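Local atomic coordinates of Exo beta-1,2-glucooligosaccharide sophorohydrolase (non-reducing end) (Parabacteroides distasonis ATCC 8503, PDB entry 5Z06), a protein that hydrolyses linear beta-1,2-glucan and beta-1,2-glucooligosaccharides of four or more glucose units, releasing sophorose from the non-reducing end. Residues A[224-229]-A[251-256]; A[511-516]-A[551-556]. One frame throughout, in Å; residues are numbered along the deposited sequence.

A multidomain glycosidase illustrates how remote parts of one chain can be secured by quite different local chemistry. Contact 1 closes before contact 2 opens along the sequence. Their centres lie about 55 Å apart on opposite sides of the centre of the chain, the nearest atoms being about 36 Å from each other, and they share no helix or strand. Contact 1 joins strands 219-225 and 254-262 of a four-stranded antiparallel sheet in the beta-rich N-terminal part. Contact 2 ties two loops of the helical, glycoamylase-like part, one following helix 495-505 and the other leading into helix 556-573. Each contact therefore lies within its own region, and neither bridges the two.

Contact 1 (A[224-229]-A[251-256]); sequences RSFDGI and VGKKAY
Ser225 and Tyr256 form an antiparallel hydrogen-bonded pair where strand 219-225 runs out beside strand 254-262, two central strands of a four-stranded sheet whose order is consistent with a fibronectin type III-like fold. Ser225 N donates to Tyr256 O at 2.9 Å, and Tyr256 N returns a bond to Ser225 O. Both side chains stand on the same face of the sheet.

Beyond the strand end, the chain folds back over the tyrosine. Chi1 of Tyr256 (-58°) sets CG beside the backbone N, and the ring starts from that side. Gly228 CA lies over the centre of the Tyr256 ring, 3.8 Å from the centroid, a CH-pi contact; Ser225 O meets the ring edge in plane, 3.3 Å from Tyr256 CD1. The loop keeps this shape through an ST turn, Asp227 N donating to Ser225 OG, followed by an Asx turn in which Ile229 N donates to Asp227 OD1. Ser225 OG also bonds Thr230 O, farther along the same loop.

Phe226 and Lys253 cross at about a right angle. The lysine chain bends at chi2 (62°), which turns CD; beyond it, CE lies over one face of the Phe226 ring, offset toward the rim. Lys253 NZ stands 4.2 Å from the centroid of the Phe226 ring, a cation-pi contact. Lys254 O lies at the ring edge, while Ala255 CB meets Phe226 CE1 obliquely at 4.0 Å. Phe226 CZ sits over a face of the Arg224 guanidinium, whose NH1 forms a salt bridge with Asp246. Where the two segments diverge past the last direct backbone bond, a water continues the link, donating to Phe226 O and, at 2.7 Å, to Lys254 O.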
loop_
_atom_site.group_PDB
_atom_site.type_symbol
_atom_site.label_atom_id
_atom_site.label_comp_id
_atom_site.label_asym_id
_atom_site.label_seq_id
_atom_site.Cartn_x
_atom_site.Cartn_y
_atom_site.Cartn_z
ATOM N N ARG A 224 15.187 18.507 -12.095
ATOM C CA ARG A 224 14.778 19.641 -11.306
ATOM C C ARG A 224 15.780 20.779 -11.422
ATOM O O ARG A 224 16.983 20.560 -11.482
ATOM C CB ARG A 224 14.646 19.243 -9.849
ATOM C CG ARG A 224 14.059 20.354 -8.990
ATOM C CD ARG A 224 13.956 19.888 -7.567
ATOM N NE ARG A 224 15.257 19.598 -6.987
ATOM C CZ ARG A 224 15.455 18.910 -5.859
ATOM N NH1 ARG A 224 14.442 18.403 -5.165
ATOM N NH2 ARG A 224 16.682 18.724 -5.412
ATOM N N SER A 225 15.261 21.992 -11.438
ATOM C CA SER A 225 16.088 23.178 -11.359
ATOM C C SER A 225 15.523 24.080 -10.282
ATOM O O SER A 225 14.307 24.209 -10.145
ATOM C CB SER A 225 16.110 23.892 -12.698
ATOM O OG SER A 225 16.980 24.998 -12.626
ATOM N N PHE A 226 16.411 24.675 -9.497
ATOM C CA PHE A 226 16.036 25.748 -8.582
ATOM C C PHE A 226 16.188 27.139 -9.181
ATOM O O PHE A 226 15.696 28.097 -8.596
ATOM C CB PHE A 226 16.819 25.643 -7.287
ATOM C CG PHE A 226 16.500 24.419 -6.498
ATOM C CD1 PHE A 226 15.177 24.095 -6.183
ATOM C CD2 PHE A 226 17.515 23.590 -6.038
ATOM C CE1 PHE A 226 14.876 22.965 -5.440
ATOM C CE2 PHE A 226 17.220 22.462 -5.287
ATOM C CZ PHE A 226 15.895 22.149 -4.987
ATOM N N ASP A 227 16.838 27.246 -10.342
ATOM C CA ASP A 227 16.993 28.538 -11.029
ATOM C C ASP A 227 16.404 28.593 -12.446
ATOM O O ASP A 227 16.367 29.658 -13.048
ATOM C CB ASP A 227 18.467 28.984 -11.017
ATOM C CG ASP A 227 19.406 28.009 -11.709
ATOM O OD1 ASP A 227 18.988 27.261 -12.623
ATOM O OD2 ASP A 227 20.596 28.003 -11.332
ATOM N N GLY A 228 15.935 27.459 -12.968
ATOM C CA GLY A 228 15.417 27.388 -14.328
ATOM C C GLY A 228 16.465 27.242 -15.419
ATOM O O GLY A 228 16.117 27.137 -16.590
ATOM N N ILE A 229 17.738 27.202 -15.035
ATOM C CA ILE A 229 18.851 27.187 -15.971
ATOM C C ILE A 229 19.463 25.798 -15.928
ATOM O O ILE A 229 19.356 25.054 -16.891
ATOM C CB ILE A 229 19.906 28.273 -15.604
ATOM C CG1 ILE A 229 19.321 29.678 -15.839
ATOM C CG2 ILE A 229 21.218 28.071 -16.378
ATOM C CD1 ILE A 229 20.017 30.773 -15.054
ATOM N N VAL A 251 9.644 25.496 2.689
ATOM C CA VAL A 251 8.539 26.352 2.326
ATOM C C VAL A 251 9.055 27.574 1.573
ATOM O O VAL A 251 10.119 28.093 1.869
ATOM C CB VAL A 251 7.761 26.804 3.565
ATOM C CG1 VAL A 251 6.471 27.511 3.154
ATOM C CG2 VAL A 251 7.428 25.598 4.437
ATOM N N GLY A 252 8.270 28.038 0.610
ATOM C CA GLY A 252 8.631 29.202 -0.198
ATOM C C GLY A 252 9.694 28.874 -1.218
ATOM O O GLY A 252 10.388 29.745 -1.675
ATOM N N LYS A 253 9.804 27.618 -1.593
ATOM C CA LYS A 253 10.868 27.171 -2.461
ATOM C C LYS A 253 10.303 26.936 -3.821
ATOM O O LYS A 253 9.346 26.154 -3.978
ATOM C CB LYS A 253 11.470 25.873 -1.943
ATOM C CG LYS A 253 12.709 25.418 -2.689
ATOM C CD LYS A 253 13.876 26.404 -2.589
ATOM C CE LYS A 253 15.190 25.652 -2.817
ATOM N NZ LYS A 253 16.398 26.507 -3.024
ATOM N N LYS A 254 10.895 27.619 -4.798
ATOM C CA LYS A 254 10.508 27.486 -6.178
ATOM C C LYS A 254 11.343 26.391 -6.800
ATOM O O LYS A 254 12.547 26.313 -6.569
ATOM C CB LYS A 254 10.718 28.797 -6.940
ATOM C CG LYS A 254 10.312 28.688 -8.401
ATOM C CD LYS A 254 9.925 30.043 -8.990
ATOM C CE LYS A 254 9.231 29.876 -10.336
ATOM N NZ LYS A 254 9.018 31.180 -11.029
ATOM N N ALA A 255 10.694 25.532 -7.573
ATOM C CA ALA A 255 11.408 24.521 -8.348
ATOM C C ALA A 255 10.763 24.344 -9.709
ATOM O O ALA A 255 9.560 24.510 -9.870
ATOM C CB ALA A 255 11.475 23.191 -7.604
ATOM N N TYR A 256 11.605 24.025 -10.677
ATOM C CA TYR A 256 11.214 23.821 -12.044
ATOM C C TYR A 256 11.480 22.369 -12.325
ATOM O O TYR A 256 12.436 21.799 -11.796
ATOM C CB TYR A 256 12.063 24.666 -13.012
ATOM C CG TYR A 256 12.044 26.161 -12.781
ATOM C CD1 TYR A 256 12.772 26.723 -11.726
ATOM C CD2 TYR A 256 11.353 27.020 -13.638
ATOM C CE1 TYR A 256 12.792 28.088 -11.505
ATOM C CE2 TYR A 256 11.368 28.402 -13.425
ATOM C CZ TYR A 256 12.101 28.923 -12.355
ATOM O OH TYR A 256 12.154 30.264 -12.084
HETATM O O HOH W 1 14.423 28.180 -6.401
#

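Contact 2 (A[511-516]-A[551-556]); sequences KMYTNG and DKYTNY
Thr514 and Tyr553 bring their CA atoms to 6.9 Å, the closest pair of CA atoms between two irregular loops that meet through side chains. Tyr513 and Tyr556 reach toward each other tip to tip. Tyr513 OH donates to Tyr556 OH, which lies in plane at the Tyr513 ring edge; the modelled separation is very short and its exact value doubtful. Tyr553 comes in beside this pair: its CD2 lies 3.6 Å from Tyr513 CD2, the ring planes inclined at 49°. The modelled approach of Thr514 CG2 to the Tyr553 ring is too close to be trusted.

Tyr556 OH donates in turn to Asp551 OD2 at 2.6 Å, on the syn side but 33° out of the carboxylate plane, and Tyr486 OH of helix 485-490 bonds the same oxygen. Asp551 OD1 accepts from Tyr553 N, an Asx turn, and also from Thr554 N, which completes an Asx motif just before Asn555, the N-cap of helix 556-573. An alanine in place of Asp551 would probably leave Tyr556 OH without its acceptor and the turn's two N-H groups without theirs. The carboxylate would probably polarise the Tyr556 hydroxyl and, if the short Tyr513-Tyr556 pair is real, extend that effect to Tyr513, linking loop 511-516 to the helix start.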
loop_
_atom_site.group_PDB
_atom_site.type_symbol
_atom_site.label_atom_id
_atom_site.label_comp_id
_atom_site.label_asym_id
_atom_site.label_seq_id
_atom_site.Cartn_x
_atom_site.Cartn_y
_atom_site.Cartn_z
ATOM N N LYS A 511 -13.506 -11.524 24.724
ATOM C CA LYS A 511 -13.973 -12.807 24.218
ATOM C C LYS A 511 -15.514 -12.932 24.336
ATOM O O LYS A 511 -16.114 -13.675 23.577
ATOM C CB LYS A 511 -13.255 -13.984 24.895
ATOM C CG LYS A 511 -13.710 -14.256 26.314
ATOM C CD LYS A 511 -12.957 -15.442 26.884
ATOM C CE LYS A 511 -13.628 -15.916 28.153
ATOM N NZ LYS A 511 -13.040 -17.205 28.592
ATOM N N MET A 512 -16.136 -12.191 25.253
ATOM C CA MET A 512 -17.611 -12.144 25.380
ATOM C C MET A 512 -18.281 -11.111 24.457
ATOM O O MET A 512 -19.439 -10.757 24.663
ATOM C CB MET A 512 -18.016 -11.835 26.842
ATOM C CG MET A 512 -17.505 -12.817 27.898
ATOM S SD MET A 512 -17.944 -14.498 27.447
ATOM C CE MET A 512 -19.713 -14.527 27.789
ATOM N N TYR A 513 -17.546 -10.646 23.447
ATOM C CA TYR A 513 -17.911 -9.508 22.577
ATOM C C TYR A 513 -17.760 -8.216 23.315
ATOM O O TYR A 513 -16.995 -7.332 22.900
ATOM C CB TYR A 513 -19.306 -9.594 21.937
ATOM C CG TYR A 513 -19.514 -8.429 21.010
ATOM C CD1 TYR A 513 -18.895 -8.387 19.769
ATOM C CD2 TYR A 513 -20.284 -7.344 21.396
ATOM C CE1 TYR A 513 -19.072 -7.302 18.912
ATOM C CE2 TYR A 513 -20.453 -6.260 20.560
ATOM C CZ TYR A 513 -19.842 -6.246 19.326
ATOM O OH TYR A 513 -20.037 -5.140 18.540
ATOM N N THR A 514 -18.546 -8.088 24.378
ATOM C CA THR A 514 -18.265 -7.140 25.432
ATOM C C THR A 514 -16.906 -7.420 26.063
ATOM O O THR A 514 -16.397 -8.550 26.070
ATOM C CB THR A 514 -19.293 -7.228 26.555
ATOM O OG1 THR A 514 -19.417 -8.600 26.954
ATOM C CG2 THR A 514 -20.620 -6.691 26.083
ATOM N N ASN A 515 -16.336 -6.374 26.621
ATOM C CA ASN A 515 -14.987 -6.445 27.138
ATOM C C ASN A 515 -15.052 -5.972 28.592
ATOM O O ASN A 515 -14.872 -6.780 29.513
ATOM C CB ASN A 515 -14.065 -5.609 26.239
ATOM C CG ASN A 515 -12.622 -5.610 26.695
ATOM O OD1 ASN A 515 -12.336 -5.552 27.893
ATOM N ND2 ASN A 515 -11.701 -5.628 25.736
ATOM N N GLY A 516 -15.297 -4.678 28.794
ATOM C CA GLY A 516 -15.381 -4.120 30.131
ATOM C C GLY A 516 -14.077 -3.800 30.828
ATOM O O GLY A 516 -14.102 -3.209 31.897
ATOM N N ASP A 551 -25.909 -0.530 19.859
ATOM C CA ASP A 551 -26.485 -1.843 20.165
ATOM C C ASP A 551 -26.746 -1.910 21.678
ATOM O O ASP A 551 -26.680 -0.874 22.365
ATOM C CB ASP A 551 -25.598 -2.982 19.619
ATOM C CG ASP A 551 -24.232 -3.095 20.300
ATOM O OD1 ASP A 551 -23.959 -2.502 21.364
ATOM O OD2 ASP A 551 -23.405 -3.808 19.737
ATOM N N LYS A 552 -27.040 -3.096 22.209
ATOM C CA LYS A 552 -27.345 -3.200 23.640
ATOM C C LYS A 552 -26.132 -2.929 24.552
ATOM O O LYS A 552 -26.293 -2.588 25.711
ATOM C CB LYS A 552 -28.030 -4.532 23.948
ATOM C CG LYS A 552 -27.156 -5.775 23.992
ATOM C CD LYS A 552 -28.003 -7.055 23.814
ATOM C CE LYS A 552 -27.596 -8.221 24.718
ATOM N NZ LYS A 552 -28.297 -8.171 26.038
ATOM N N TYR A 553 -24.931 -3.024 23.992
ATOM C CA TYR A 553 -23.671 -2.846 24.730
ATOM C C TYR A 553 -23.061 -1.461 24.729
ATOM O O TYR A 553 -22.565 -1.016 25.741
ATOM C CB TYR A 553 -22.649 -3.765 24.124
ATOM C CG TYR A 553 -23.118 -5.174 24.076
ATOM C CD1 TYR A 553 -23.444 -5.850 25.244
ATOM C CD2 TYR A 553 -23.254 -5.832 22.879
ATOM C CE1 TYR A 553 -23.872 -7.168 25.213
ATOM C CE2 TYR A 553 -23.675 -7.145 22.836
ATOM C CZ TYR A 553 -23.981 -7.812 24.003
ATOM O OH TYR A 553 -24.397 -9.128 23.944
ATOM N N THR A 554 -23.064 -0.791 23.586
ATOM C CA THR A 554 -22.411 0.497 23.469
ATOM C C THR A 554 -22.907 1.233 22.253
ATOM O O THR A 554 -23.382 0.619 21.284
ATOM C CB THR A 554 -20.853 0.335 23.354
ATOM O OG1 THR A 554 -20.212 1.620 23.318
ATOM C CG2 THR A 554 -20.444 -0.476 22.106
ATOM N N ASN A 555 -22.774 2.547 22.301
ATOM C CA ASN A 555 -22.757 3.358 21.101
ATOM C C ASN A 555 -21.375 3.177 20.425
ATOM O O ASN A 555 -20.355 3.179 21.117
ATOM C CB ASN A 555 -22.941 4.795 21.470
ATOM C CG ASN A 555 -22.795 5.695 20.284
ATOM O OD1 ASN A 555 -21.738 6.310 20.076
ATOM N ND2 ASN A 555 -23.830 5.737 19.455
ATOM N N TYR A 556 -21.339 3.045 19.098
ATOM C CA TYR A 556 -20.075 2.741 18.409
ATOM C C TYR A 556 -19.120 3.912 18.189
ATOM O O TYR A 556 -17.922 3.710 18.239
ATOM C CB TYR A 556 -20.274 1.837 17.159
ATOM C CG TYR A 556 -20.448 0.465 17.680
ATOM C CD1 TYR A 556 -19.351 -0.301 18.021
ATOM C CD2 TYR A 556 -21.698 0.013 18.038
ATOM C CE1 TYR A 556 -19.493 -1.532 18.614
ATOM C CE2 TYR A 556 -21.864 -1.228 18.624
ATOM C CZ TYR A 556 -20.761 -1.994 18.924
ATOM O OH TYR A 556 -20.918 -3.220 19.509
#